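Local coordinates for protein endoglucanase (Clostridium thermocellum, PDB 2E4T) that hydrolyses internal beta-1,4-glucosidic bonds of cellulose and probably xyloglucan, this chain being the family 44 glycoside hydrolase part of a larger multidomain cellulase, at residues G44-T49 with D184-L189; L65-T70 with N120-Q125; V115-N120 with R133-K138; E126-S131 with H194-P199. All coordinates share one frame; numbering follows the deposited sequence. Where two conformers were deposited one is given.

Contact 1 is the buried one: it joins the loops that follow barrel strands 40-43 and 180-183, and works through polar side chains and bound water. Contacts 2 and 3 are partly buried beta pairings in two small neighbouring sheets, one around 67-69 and the other around 134-138; contact 2 adds a proline-on-tyrosine CH-pi contact, contact 3 an Asp-Arg salt bridge. They share N120, and R133 of contact 3 reaches carbonyls of strand 121-122. Contact 4 lies at the surface, where two irregular loops meet through one backbone hydrogen bond and bridging waters, with W134 of contact 3 packed against A129 and I197. H194 ties contact 4 to N46 of contact 1, whose R47 reaches D69 of contact 2.

Contact 1 of 4, residues G44-T49 with D184-L189; sequences GGNRTT and DNEPAL
T49 OG1 is anti to its carbonyl carbon (chi1 -66°) and faces D184, while N185 CG, anti to its backbone N (chi1 -177°), is carried toward G45, and chi2 (64°) turns the amide so that ND2 lies 3.3 Å from G45 C. The hydroxyl of T49 donates to D184 OD1 at 2.7 Å, arriving on the syn side. N185 N bonds to the same oxygen from the anti side, whereas D184 OD2 takes the backbone N-H groups of A111 and A112; a buried aspartate suits this place because both its oxygens find donors. N185 CG comes within 3.5 Å of G45 CA; at G45's backbone angles a CB would press on the carbonyl O of G44, which suits glycine. These loops leave the C-terminal ends of the second and fourth strands of the TIM barrel. Related barrel hydrolases carry an Asn-Glu pair after the fourth strand, and N185-E186 probably corresponds to it; R42 and H283 hold N185 OD1. Two waters add bridges. One donates to T49 OG1 at 2.8 Å and accepts from N185 ND2 at 3.0 Å. Another bridges N46 OD1 (2.7 Å) and E186 OE1 (2.8 Å), while N46 ND2 is taken by D63.

Contact 2 of 4, residues L65-T70 with N120-Q125; sequences LHYSDT and NGPVSQ
A classic beta bulge interrupts this pairing, because N120 and G121 both face the single residue S68. Only the second of them bonds to its carbonyl: G121 N lies 2.9 Å from S68 O, whereas N120 N, 3.3 Å from S68 O, is not bonded to it. S68 N returns a nearly straight bond to G121 O at 2.9 Å (170° at the hydrogen). Glycine fits the bulge because, at its backbone angles, a CB would collide with P122 CD and with the preceding carbonyl. Next along, Y67 and P122 form a non-hydrogen-bonded antiparallel pair whose CA atoms are just 3.9 Å apart. Proline is at home there, since that position needs no N-H toward the partner strand. Its CD lies over one face of the Y67 ring, 3.7 Å from the centroid and 19° off the normal, a CH-pi contact of side chains lying side by side. The strands belong to a three-stranded antiparallel sheet in which 67-69 is central and 121-122 outermost. Beyond the pair, V123 N donates to H66 O at 2.9 Å. With V123 CG1 anti to the backbone N (chi1 177°), V123 CG2 packs 3.8 Å from S68 OG, a hydroxyl that bonds to N59 ND2 and S116 OG. From outside the pair, R133 reaches the G121 carbonyl with NH2 and the P122 carbonyl with NH1.

Contact 3 of 4, residues V115-N120 with R133-K138; sequences VSADGN and RWKEVK
R133 meets D118 side-on, its guanidinium nearly coplanar with the carboxylate, the two planes 20° apart. NE bonds to D118 OD2 at 2.8 Å and NH2 to D118 OD1 at 2.9 Å, both on the syn side, making a bidentate salt bridge. The arginine chain is bent at chi2 and chi3, each close to -55°, and its NH1 also forms a salt bridge with E127. D118 OD1 also accepts N120 N at 2.9 Å from its anti side, an Asx turn that fixes the carboxylate R133 grips; aspartate is short enough for OD1 to reach the N-H two residues on while both oxygens face R133. Behind the turn the chains form an antiparallel ladder, strand 114-116 on 134-138, with 155-157 completing a three-stranded sheet. V115 and K135 exchange both backbone bonds, and A117 N reaches R133 O at 2.9 Å. W134 presents its ring edge to this backbone, CE3 standing 3.4 Å from V115 O. V115 and V137 cross at about a right angle, V115 CG1 touching V137 CG2 at 3.6 Å. K135 lays CE 3.9 Å from A117 CB and sends its NZ to the D153 carbonyl, close to the calcium site.

Contact 4 of 4, residues E126-S131 with H194-P199; sequences EETAPS and HPRIHP
A129 N donates to R196 O at 2.9 Å, a straight bond (165° at the hydrogen) received nearly along the C=O axis. The same carbonyl is touched by T128 CA in a C-H...O contact of 3.4 Å. T128 spans the junction with both of its branches: OG1 lies anti to the carbonyl carbon (chi1 -66°) and turns toward the backbone of R196, which leaves CG2 anti to the backbone N, 4.0 Å from P199 CG. Two waters add to this first shell. One donates to T128 OG1 and P195 O, each at 2.7 Å; the other joins A129 O (2.7 Å) to I197 O (2.8 Å). A beta-branched residue with a hydroxyl suits such a spot, since it offers a methyl to proline and a polar atom to water.

Further out, the T128 hydroxyl is tied to the Q125 carbonyl, and S131 OG donates to E127 O, closing the 126-131 loop around the cis peptide before P130. On the other side H194 O accepts from both I197 N and H198 N, fixing the turn after helix 190-193 that presents the R196 carbonyl. W134 and Y114 pack against A129 and I197. One direct backbone bond, the two-branched T128 and two waters share the work, so the join is mostly polar and hydrated, in keeping with a surface contact.

Contact 1 of 4, residues G44-T49 with D184-L189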
loop_
_atom_site.group_PDB
_atom_site.type_symbol
_atom_site.label_atom_id
_atom_site.label_comp_id
_atom_site.label_asym_id
_atom_site.label_seq_id
_atom_site.Cartn_x
_atom_site.Cartn_y
_atom_site.Cartn_z
ATOM N N GLY A 44 -8.831 -3.815 4.676
ATOM C CA GLY A 44 -8.536 -4.886 3.751
ATOM C C GLY A 44 -7.874 -6.029 4.477
ATOM O O GLY A 44 -7.778 -6.061 5.705
ATOM N N GLY A 45 -7.382 -7.003 3.690
ATOM C CA GLY A 45 -6.781 -8.182 4.239
ATOM C C GLY A 45 -7.794 -9.310 4.466
ATOM O O GLY A 45 -8.977 -9.197 4.108
ATOM N N ASN A 46 -7.303 -10.410 5.038
ATOM C CA ASN A 46 -8.063 -11.666 5.003
ATOM C C ASN A 46 -9.462 -11.525 5.613
ATOM O O ASN A 46 -10.417 -12.138 5.081
ATOM C CB ASN A 46 -7.311 -12.742 5.782
ATOM C CG ASN A 46 -6.056 -13.177 5.083
ATOM O OD1 ASN A 46 -5.861 -12.890 3.884
ATOM N ND2 ASN A 46 -5.206 -13.956 5.788
ATOM N N ARG A 47 -9.625 -10.773 6.705
ATOM C CA ARG A 47 -10.916 -10.724 7.367
ATOM C C ARG A 47 -11.957 -10.030 6.512
ATOM O O ARG A 47 -13.183 -10.161 6.816
ATOM C CB ARG A 47 -10.831 -10.001 8.698
ATOM C CG ARG A 47 -10.513 -10.893 9.872
ATOM C CD ARG A 47 -11.779 -11.634 10.308
ATOM N NE ARG A 47 -11.492 -12.482 11.463
ATOM C CZ ARG A 47 -12.474 -12.978 12.223
ATOM N NH1 ARG A 47 -13.760 -12.787 11.912
ATOM N NH2 ARG A 47 -12.159 -13.712 13.310
ATOM N N THR A 48 -11.571 -9.258 5.501
ATOM C CA THR A 48 -12.552 -8.507 4.754
ATOM C C THR A 48 -13.273 -9.318 3.655
ATOM O O THR A 48 -14.327 -8.897 3.207
ATOM C CB THR A 48 -11.962 -7.206 4.178
ATOM O OG1 THR A 48 -10.987 -7.489 3.187
ATOM C CG2 THR A 48 -11.402 -6.335 5.298
ATOM N N THR A 49 -12.746 -10.502 3.303
ATOM C CA THR A 49 -13.374 -11.269 2.225
ATOM C C THR A 49 -14.811 -11.688 2.555
ATOM O O THR A 49 -15.702 -11.617 1.721
ATOM C CB THR A 49 -12.491 -12.491 1.911
ATOM O OG1 THR A 49 -11.253 -12.033 1.377
ATOM C CG2 THR A 49 -13.207 -13.454 0.942
ATOM N N ASP A 184 -12.117 -7.221 -3.295
ATOM C CA ASP A 184 -11.722 -8.289 -2.357
ATOM C C ASP A 184 -10.212 -8.213 -2.055
ATOM O O ASP A 184 -9.627 -7.108 -2.042
ATOM C CB ASP A 184 -12.240 -9.653 -2.866
ATOM C CG ASP A 184 -12.557 -10.661 -1.790
ATOM O OD1 ASP A 184 -11.590 -11.161 -1.159
ATOM O OD2 ASP A 184 -13.767 -10.964 -1.586
ATOM N N ASN A 185 -9.645 -9.366 -1.738
ATOM C CA ASN A 185 -8.303 -9.447 -1.192
ATOM C C ASN A 185 -7.726 -10.807 -1.622
ATOM O O ASN A 185 -8.333 -11.838 -1.396
ATOM C CB ASN A 185 -8.388 -9.454 0.359
ATOM C CG ASN A 185 -7.004 -9.467 0.988
ATOM O OD1 ASN A 185 -6.218 -8.481 0.821
ATOM N ND2 ASN A 185 -6.651 -10.570 1.635
ATOM N N GLU A 186 -6.536 -10.777 -2.231
ATOM C CA GLU A 186 -5.740 -11.988 -2.479
ATOM C C GLU A 186 -6.587 -13.110 -3.071
ATOM O O GLU A 186 -6.659 -14.227 -2.534
ATOM C CB GLU A 186 -4.978 -12.435 -1.224
ATOM C CG GLU A 186 -4.019 -11.323 -0.770
ATOM C CD GLU A 186 -3.082 -11.714 0.326
ATOM O OE1 GLU A 186 -3.212 -12.816 0.936
ATOM O OE2 GLU A 186 -2.164 -10.876 0.618
ATOM N N PRO A 187 -7.138 -12.904 -4.273
ATOM C CA PRO A 187 -8.027 -13.924 -4.863
ATOM C C PRO A 187 -7.318 -15.235 -5.140
ATOM O O PRO A 187 -7.977 -16.310 -5.046
ATOM C CB PRO A 187 -8.520 -13.244 -6.162
ATOM C CG PRO A 187 -7.444 -12.212 -6.473
ATOM C CD PRO A 187 -7.060 -11.683 -5.100
ATOM N N ALA A 188 -6.031 -15.229 -5.524
ATOM C CA ALA A 188 -5.341 -16.472 -5.755
ATOM C C ALA A 188 -5.122 -17.272 -4.481
ATOM O O ALA A 188 -4.759 -18.459 -4.569
ATOM C CB ALA A 188 -4.037 -16.272 -6.520
ATOM N N LEU A 189 -5.336 -16.643 -3.326
ATOM C CA LEU A 189 -5.303 -17.365 -2.029
ATOM C C LEU A 189 -6.723 -17.638 -1.507
ATOM O O LEU A 189 -6.833 -18.245 -0.435
ATOM C CB LEU A 189 -4.462 -16.650 -0.996
ATOM C CG LEU A 189 -2.970 -16.554 -1.361
ATOM C CD1 LEU A 189 -2.198 -15.951 -0.196
ATOM C CD2 LEU A 189 -2.365 -17.892 -1.774
HETATM O O HOH W 1 -5.278 -14.511 1.791
HETATM O O HOH W 2 -8.640 -12.751 1.864
#

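Contact 2 of 4, residues L65-T70 with N120-Q125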
loop_
_atom_site.group_PDB
_atom_site.type_symbol
_atom_site.label_atom_id
_atom_site.label_comp_id
_atom_site.label_asym_id
_atom_site.label_seq_id
_atom_site.Cartn_x
_atom_site.Cartn_y
_atom_site.Cartn_z
ATOM N N LEU A 65 -9.605 -21.174 12.441
ATOM C CA LEU A 65 -10.591 -22.299 12.498
ATOM C C LEU A 65 -11.883 -21.971 11.736
ATOM O O LEU A 65 -12.957 -22.519 12.044
ATOM C CB LEU A 65 -10.878 -22.656 13.965
ATOM C CG LEU A 65 -9.639 -23.033 14.795
ATOM C CD1 LEU A 65 -10.036 -23.328 16.219
ATOM C CD2 LEU A 65 -8.852 -24.165 14.181
ATOM N N HIS A 66 -11.792 -21.095 10.742
ATOM C CA HIS A 66 -12.966 -20.760 9.941
ATOM C C HIS A 66 -14.097 -20.233 10.820
ATOM O O HIS A 66 -15.294 -20.429 10.525
ATOM C CB HIS A 66 -13.428 -21.898 9.033
ATOM C CG HIS A 66 -12.278 -22.515 8.344
ATOM N ND1 HIS A 66 -11.678 -21.927 7.237
ATOM C CD2 HIS A 66 -11.585 -23.653 8.644
ATOM C CE1 HIS A 66 -10.630 -22.684 6.933
ATOM N NE2 HIS A 66 -10.561 -23.733 7.751
ATOM N N TYR A 67 -13.763 -19.462 11.857
ATOM C CA TYR A 67 -14.774 -18.889 12.747
ATOM C C TYR A 67 -15.493 -17.706 12.104
ATOM O O TYR A 67 -14.822 -16.759 11.642
ATOM C CB TYR A 67 -14.171 -18.344 14.054
ATOM C CG TYR A 67 -14.131 -19.330 15.192
ATOM C CD1 TYR A 67 -13.724 -20.672 15.027
ATOM C CD2 TYR A 67 -14.492 -18.951 16.453
ATOM C CE1 TYR A 67 -13.632 -21.532 16.125
ATOM C CE2 TYR A 67 -14.439 -19.826 17.554
ATOM C CZ TYR A 67 -14.032 -21.131 17.370
ATOM O OH TYR A 67 -13.925 -22.010 18.422
ATOM N N SER A 68 -16.822 -17.714 12.171
ATOM C CA SER A 68 -17.618 -16.515 11.929
ATOM C C SER A 68 -17.941 -15.884 13.275
ATOM O O SER A 68 -18.440 -16.571 14.186
ATOM C CB SER A 68 -18.936 -16.850 11.254
ATOM O OG SER A 68 -18.720 -17.033 9.836
ATOM N N ASP A 69 -17.650 -14.577 13.424
ATOM C CA ASP A 69 -17.772 -13.956 14.731
ATOM C C ASP A 69 -17.767 -12.425 14.576
ATOM O O ASP A 69 -17.902 -11.879 13.460
ATOM C CB ASP A 69 -16.596 -14.432 15.596
ATOM C CG ASP A 69 -15.242 -14.010 14.973
ATOM O OD1 ASP A 69 -15.205 -13.014 14.281
ATOM O OD2 ASP A 69 -14.215 -14.731 15.116
ATOM N N THR A 70 -17.724 -11.747 15.723
ATOM C CA THR A 70 -17.758 -10.291 15.808
ATOM C C THR A 70 -16.339 -9.664 15.839
ATOM O O THR A 70 -16.209 -8.487 16.210
ATOM C CB THR A 70 -18.512 -9.847 17.071
ATOM O OG1 THR A 70 -17.947 -10.535 18.215
ATOM C CG2 THR A 70 -19.982 -10.219 16.988
ATOM N N ASN A 120 -21.654 -17.231 14.770
ATOM C CA ASN A 120 -21.885 -18.376 15.653
ATOM C C ASN A 120 -20.700 -19.275 15.877
ATOM O O ASN A 120 -20.837 -20.225 16.662
ATOM C CB ASN A 120 -23.047 -19.274 15.140
ATOM C CG ASN A 120 -24.302 -18.580 14.906
ATOM O OD1 ASN A 120 -24.549 -17.602 15.531
ATOM N ND2 ASN A 120 -25.194 -19.149 14.054
ATOM N N GLY A 121 -19.522 -18.973 15.312
ATOM C CA GLY A 121 -18.344 -19.782 15.568
ATOM C C GLY A 121 -17.929 -20.530 14.300
ATOM O O GLY A 121 -18.193 -20.100 13.147
ATOM N N PRO A 122 -17.242 -21.647 14.471
ATOM C CA PRO A 122 -16.604 -22.314 13.329
ATOM C C PRO A 122 -17.617 -22.761 12.272
ATOM O O PRO A 122 -18.667 -23.344 12.598
ATOM C CB PRO A 122 -15.890 -23.536 13.953
ATOM C CG PRO A 122 -16.733 -23.823 15.197
ATOM C CD PRO A 122 -17.038 -22.417 15.734
ATOM N N VAL A 123 -17.225 -22.566 11.018
ATOM C CA VAL A 123 -17.969 -23.073 9.864
ATOM C C VAL A 123 -17.315 -24.377 9.434
ATOM O O VAL A 123 -16.122 -24.408 9.109
ATOM C CB VAL A 123 -17.964 -22.041 8.716
ATOM C CG1 VAL A 123 -18.671 -22.611 7.527
ATOM C CG2 VAL A 123 -18.626 -20.725 9.176
ATOM N N SER A 124 -18.095 -25.470 9.464
ATOM C CA SER A 124 -17.526 -26.760 9.126
ATOM C C SER A 124 -17.266 -26.879 7.623
ATOM O O SER A 124 -17.866 -26.132 6.805
ATOM C CB SER A 124 -18.488 -27.869 9.544
ATOM O OG SER A 124 -19.572 -27.872 8.641
ATOM N N GLN A 125 -16.462 -27.851 7.206
ATOM C CA GLN A 125 -16.316 -28.099 5.791
ATOM C C GLN A 125 -17.638 -28.523 5.169
ATOM O O GLN A 125 -17.916 -28.253 3.984
ATOM C CB GLN A 125 -15.204 -29.121 5.506
ATOM C CG GLN A 125 -14.872 -29.167 4.034
ATOM C CD GLN A 125 -13.628 -29.947 3.722
ATOM O OE1 GLN A 125 -12.887 -30.369 4.569
ATOM N NE2 GLN A 125 -13.373 -30.148 2.435
#

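Contact 3 of 4, residues V115-N120 with R133-K138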
loop_
_atom_site.group_PDB
_atom_site.type_symbol
_atom_site.label_atom_id
_atom_site.label_comp_id
_atom_site.label_asym_id
_atom_site.label_seq_id
_atom_site.Cartn_x
_atom_site.Cartn_y
_atom_site.Cartn_z
ATOM N N VAL A 115 -20.593 -14.205 2.167
ATOM C CA VAL A 115 -20.178 -13.502 3.384
ATOM C C VAL A 115 -20.888 -14.159 4.590
ATOM O O VAL A 115 -21.952 -14.819 4.446
ATOM C CB VAL A 115 -20.509 -11.974 3.339
ATOM C CG1 VAL A 115 -19.651 -11.330 2.245
ATOM C CG2 VAL A 115 -21.980 -11.726 3.119
ATOM N N SER A 116 -20.312 -13.977 5.770
ATOM C CA SER A 116 -20.854 -14.638 6.960
ATOM C C SER A 116 -22.324 -14.278 7.200
ATOM O O SER A 116 -22.701 -13.084 7.266
ATOM C CB SER A 116 -20.087 -14.147 8.198
ATOM O OG SER A 116 -18.754 -14.640 8.180
ATOM N N ALA A 117 -23.152 -15.306 7.430
ATOM C CA ALA A 117 -24.545 -15.084 7.796
ATOM C C ALA A 117 -24.735 -14.783 9.274
ATOM O O ALA A 117 -25.808 -14.293 9.655
ATOM C CB ALA A 117 -25.377 -16.318 7.451
ATOM N N ASP A 118 -23.760 -15.161 10.101
ATOM C CA ASP A 118 -23.939 -15.203 11.544
ATOM C C ASP A 118 -22.568 -14.992 12.188
ATOM O O ASP A 118 -21.535 -14.919 11.512
ATOM C CB ASP A 118 -24.591 -16.532 11.977
ATOM C CG ASP A 118 -23.714 -17.722 11.574
ATOM O OD1 ASP A 118 -22.563 -17.801 12.048
ATOM O OD2 ASP A 118 -24.193 -18.575 10.748
ATOM N N GLY A 119 -22.595 -14.906 13.517
ATOM C CA GLY A 119 -21.394 -14.848 14.330
ATOM C C GLY A 119 -21.285 -16.049 15.257
ATOM O O GLY A 119 -20.836 -15.930 16.394
ATOM N N ASN A 120 -21.654 -17.231 14.770
ATOM C CA ASN A 120 -21.885 -18.376 15.653
ATOM C C ASN A 120 -20.700 -19.275 15.877
ATOM O O ASN A 120 -20.837 -20.225 16.662
ATOM C CB ASN A 120 -23.047 -19.274 15.140
ATOM C CG ASN A 120 -24.302 -18.580 14.906
ATOM O OD1 ASN A 120 -24.549 -17.602 15.531
ATOM N ND2 ASN A 120 -25.194 -19.149 14.054
ATOM N N ARG A 133 -24.784 -21.031 6.832
ATOM C CA ARG A 133 -23.765 -20.194 7.471
ATOM C C ARG A 133 -23.371 -18.982 6.608
ATOM O O ARG A 133 -22.589 -18.150 7.093
ATOM C CB ARG A 133 -22.511 -21.014 7.776
ATOM C CG ARG A 133 -22.795 -22.262 8.621
ATOM C CD ARG A 133 -23.474 -21.984 9.946
ATOM N NE ARG A 133 -22.760 -21.003 10.764
ATOM C CZ ARG A 133 -21.664 -21.261 11.468
ATOM N NH1 ARG A 133 -21.126 -22.480 11.467
ATOM N NH2 ARG A 133 -21.094 -20.262 12.157
ATOM N N TRP A 134 -23.872 -18.903 5.383
ATOM C CA TRP A 134 -23.403 -17.887 4.439
ATOM C C TRP A 134 -24.555 -17.205 3.755
ATOM O O TRP A 134 -25.623 -17.825 3.506
ATOM C CB TRP A 134 -22.532 -18.585 3.353
ATOM C CG TRP A 134 -21.354 -19.307 3.884
ATOM C CD1 TRP A 134 -21.205 -20.655 3.989
ATOM C CD2 TRP A 134 -20.136 -18.735 4.403
ATOM N NE1 TRP A 134 -19.989 -20.985 4.520
ATOM C CE2 TRP A 134 -19.301 -19.813 4.796
ATOM C CE3 TRP A 134 -19.707 -17.417 4.624
ATOM C CZ2 TRP A 134 -18.042 -19.588 5.336
ATOM C CZ3 TRP A 134 -18.469 -17.203 5.187
ATOM C CH2 TRP A 134 -17.646 -18.288 5.532
ATOM N N LYS A 135 -24.308 -15.972 3.330
ATOM C CA LYS A 135 -25.185 -15.275 2.393
ATOM C C LYS A 135 -24.442 -15.093 1.070
ATOM O O LYS A 135 -23.225 -14.796 1.068
ATOM C CB LYS A 135 -25.575 -13.899 2.931
ATOM C CG LYS A 135 -26.309 -13.927 4.256
ATOM C CD LYS A 135 -27.607 -14.690 4.225
ATOM C CE LYS A 135 -28.328 -14.657 5.571
ATOM N NZ LYS A 135 -29.614 -15.451 5.490
ATOM N N GLU A 136 -25.135 -15.306 -0.043
ATOM C CA GLU A 136 -24.555 -15.126 -1.347
ATOM C C GLU A 136 -24.430 -13.639 -1.686
ATOM O O GLU A 136 -25.404 -12.897 -1.517
ATOM C CB GLU A 136 -25.451 -15.832 -2.402
ATOM C CG GLU A 136 -24.866 -15.749 -3.820
ATOM C CD GLU A 136 -25.786 -16.268 -4.882
ATOM O OE1 GLU A 136 -26.473 -17.293 -4.647
ATOM O OE2 GLU A 136 -25.836 -15.641 -5.990
ATOM N N VAL A 137 -23.257 -13.232 -2.163
ATOM C CA VAL A 137 -23.080 -11.867 -2.606
ATOM C C VAL A 137 -23.510 -11.712 -4.045
ATOM O O VAL A 137 -23.124 -12.512 -4.915
ATOM C CB VAL A 137 -21.589 -11.461 -2.491
ATOM C CG1 VAL A 137 -21.381 -10.095 -3.108
ATOM C CG2 VAL A 137 -21.204 -11.463 -0.991
ATOM N N LYS A 138 -24.326 -10.684 -4.297
ATOM C CA LYS A 138 -24.618 -10.239 -5.656
ATOM C C LYS A 138 -24.104 -8.822 -5.781
ATOM O O LYS A 138 -24.260 -8.003 -4.842
ATOM C CB LYS A 138 -26.118 -10.328 -5.968
ATOM C CG LYS A 138 -26.566 -11.768 -6.134
ATOM C CD LYS A 138 -27.991 -11.849 -6.597
ATOM C CE LYS A 138 -28.363 -13.213 -7.205
ATOM N NZ LYS A 138 -28.219 -14.308 -6.140
HETATM O O HOH W 3 -21.299 -17.519 9.373
#

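Contact 4 of 4, residues E126-S131 with H194-P199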
loop_
_atom_site.group_PDB
_atom_site.type_symbol
_atom_site.label_atom_id
_atom_site.label_comp_id
_atom_site.label_asym_id
_atom_site.label_seq_id
_atom_site.Cartn_x
_atom_site.Cartn_y
_atom_site.Cartn_z
ATOM N N GLU A 126 -18.527 -29.166 5.952
ATOM C CA GLU A 126 -19.826 -29.572 5.419
ATOM C C GLU A 126 -20.748 -28.371 5.242
ATOM O O GLU A 126 -21.730 -28.484 4.501
ATOM C CB GLU A 126 -20.436 -30.637 6.352
ATOM C CG GLU A 126 -19.566 -31.895 6.362
ATOM C CD GLU A 126 -18.353 -31.793 7.213
ATOM O OE1 GLU A 126 -18.410 -31.291 8.358
ATOM O OE2 GLU A 126 -17.235 -32.198 6.737
ATOM N N GLU A 127 -20.397 -27.235 5.841
ATOM C CA GLU A 127 -21.132 -25.965 5.699
ATOM C C GLU A 127 -20.451 -25.033 4.694
ATOM O O GLU A 127 -20.758 -23.828 4.634
ATOM C CB GLU A 127 -21.203 -25.284 7.055
ATOM C CG GLU A 127 -22.151 -26.006 8.026
ATOM C CD GLU A 127 -22.098 -25.493 9.452
ATOM O OE1 GLU A 127 -21.039 -24.986 9.920
ATOM O OE2 GLU A 127 -23.166 -25.607 10.129
ATOM N N THR A 128 -19.575 -25.562 3.838
ATOM C CA THR A 128 -19.006 -24.790 2.744
ATOM C C THR A 128 -20.131 -24.166 1.963
ATOM O O THR A 128 -21.191 -24.778 1.694
ATOM C CB THR A 128 -18.138 -25.689 1.858
ATOM O OG1 THR A 128 -17.008 -26.138 2.612
ATOM C CG2 THR A 128 -17.637 -25.000 0.590
ATOM N N ALA A 129 -19.937 -22.903 1.521
ATOM C CA ALA A 129 -21.007 -22.183 0.860
ATOM C C ALA A 129 -21.402 -22.887 -0.437
ATOM O O ALA A 129 -20.537 -23.385 -1.189
ATOM C CB ALA A 129 -20.518 -20.771 0.532
ATOM N N PRO A 130 -22.706 -22.826 -0.801
ATOM C CA PRO A 130 -23.790 -22.219 -0.045
ATOM C C PRO A 130 -24.247 -23.121 1.113
ATOM O O PRO A 130 -24.292 -24.357 0.987
ATOM C CB PRO A 130 -24.920 -22.090 -1.080
ATOM C CG PRO A 130 -24.654 -23.242 -2.053
ATOM C CD PRO A 130 -23.141 -23.309 -2.145
ATOM N N SER A 131 -24.584 -22.486 2.215
ATOM C CA SER A 131 -25.165 -23.166 3.369
ATOM C C SER A 131 -25.831 -22.124 4.245
ATOM O O SER A 131 -25.678 -20.901 4.003
ATOM C CB SER A 131 -24.123 -23.949 4.167
ATOM O OG SER A 131 -23.382 -23.035 4.981
ATOM N N HIS A 194 -9.682 -18.953 2.497
ATOM C CA HIS A 194 -11.137 -18.987 2.666
ATOM C C HIS A 194 -11.773 -20.183 1.919
ATOM O O HIS A 194 -12.734 -20.017 1.161
ATOM C CB HIS A 194 -11.757 -17.684 2.193
ATOM C CG HIS A 194 -11.373 -16.531 3.045
ATOM N ND1 HIS A 194 -11.839 -16.382 4.334
ATOM C CD2 HIS A 194 -10.602 -15.442 2.754
ATOM C CE1 HIS A 194 -11.323 -15.242 4.799
ATOM N NE2 HIS A 194 -10.583 -14.652 3.875
ATOM N N PRO A 195 -11.287 -21.408 2.189
ATOM C CA PRO A 195 -11.820 -22.564 1.454
ATOM C C PRO A 195 -13.317 -22.829 1.715
ATOM O O PRO A 195 -13.943 -23.517 0.911
ATOM C CB PRO A 195 -10.943 -23.729 1.976
ATOM C CG PRO A 195 -10.569 -23.287 3.381
ATOM C CD PRO A 195 -10.264 -21.792 3.199
ATOM N N ARG A 196 -13.844 -22.366 2.851
ATOM C CA ARG A 196 -15.263 -22.578 3.152
ATOM C C ARG A 196 -16.155 -21.604 2.384
ATOM O O ARG A 196 -17.388 -21.823 2.340
ATOM C CB ARG A 196 -15.558 -22.470 4.658
ATOM C CG ARG A 196 -14.706 -23.177 5.640
ATOM C CD ARG A 196 -14.945 -24.677 5.896
ATOM N NE ARG A 196 -13.957 -25.477 6.431
ATOM C CZ ARG A 196 -13.066 -26.166 5.777
ATOM N NH1 ARG A 196 -12.794 -26.201 4.461
ATOM N NH2 ARG A 196 -12.283 -26.799 6.601
ATOM N N ILE A 197 -15.560 -20.550 1.808
ATOM C CA ILE A 197 -16.270 -19.645 0.889
ATOM C C ILE A 197 -16.037 -20.030 -0.555
ATOM O O ILE A 197 -16.978 -20.051 -1.370
ATOM C CB ILE A 197 -15.789 -18.177 1.133
ATOM C CG1 ILE A 197 -16.153 -17.718 2.526
ATOM C CG2 ILE A 197 -16.407 -17.255 0.029
ATOM C CD1 ILE A 197 -15.681 -16.317 2.884
ATOM N N HIS A 198 -14.772 -20.340 -0.903
ATOM C CA HIS A 198 -14.357 -20.469 -2.296
ATOM C C HIS A 198 -13.365 -21.614 -2.393
ATOM O O HIS A 198 -12.149 -21.408 -2.548
ATOM C CB HIS A 198 -13.720 -19.158 -2.754
ATOM C CG HIS A 198 -13.509 -19.053 -4.224
ATOM N ND1 HIS A 198 -12.608 -19.808 -4.945
ATOM C CD2 HIS A 198 -14.106 -18.233 -5.112
ATOM C CE1 HIS A 198 -12.680 -19.476 -6.237
ATOM N NE2 HIS A 198 -13.582 -18.504 -6.344
ATOM N N PRO A 199 -13.843 -22.862 -2.305
ATOM C CA PRO A 199 -12.950 -24.006 -2.260
ATOM C C PRO A 199 -12.104 -24.214 -3.506
ATOM O O PRO A 199 -11.025 -24.833 -3.418
ATOM C CB PRO A 199 -13.895 -25.208 -2.038
ATOM C CG PRO A 199 -15.259 -24.722 -2.574
ATOM C CD PRO A 199 -15.268 -23.273 -2.118
HETATM O O HOH W 4 -14.402 -26.045 1.849
HETATM O O HOH W 5 -18.530 -22.103 -2.543
#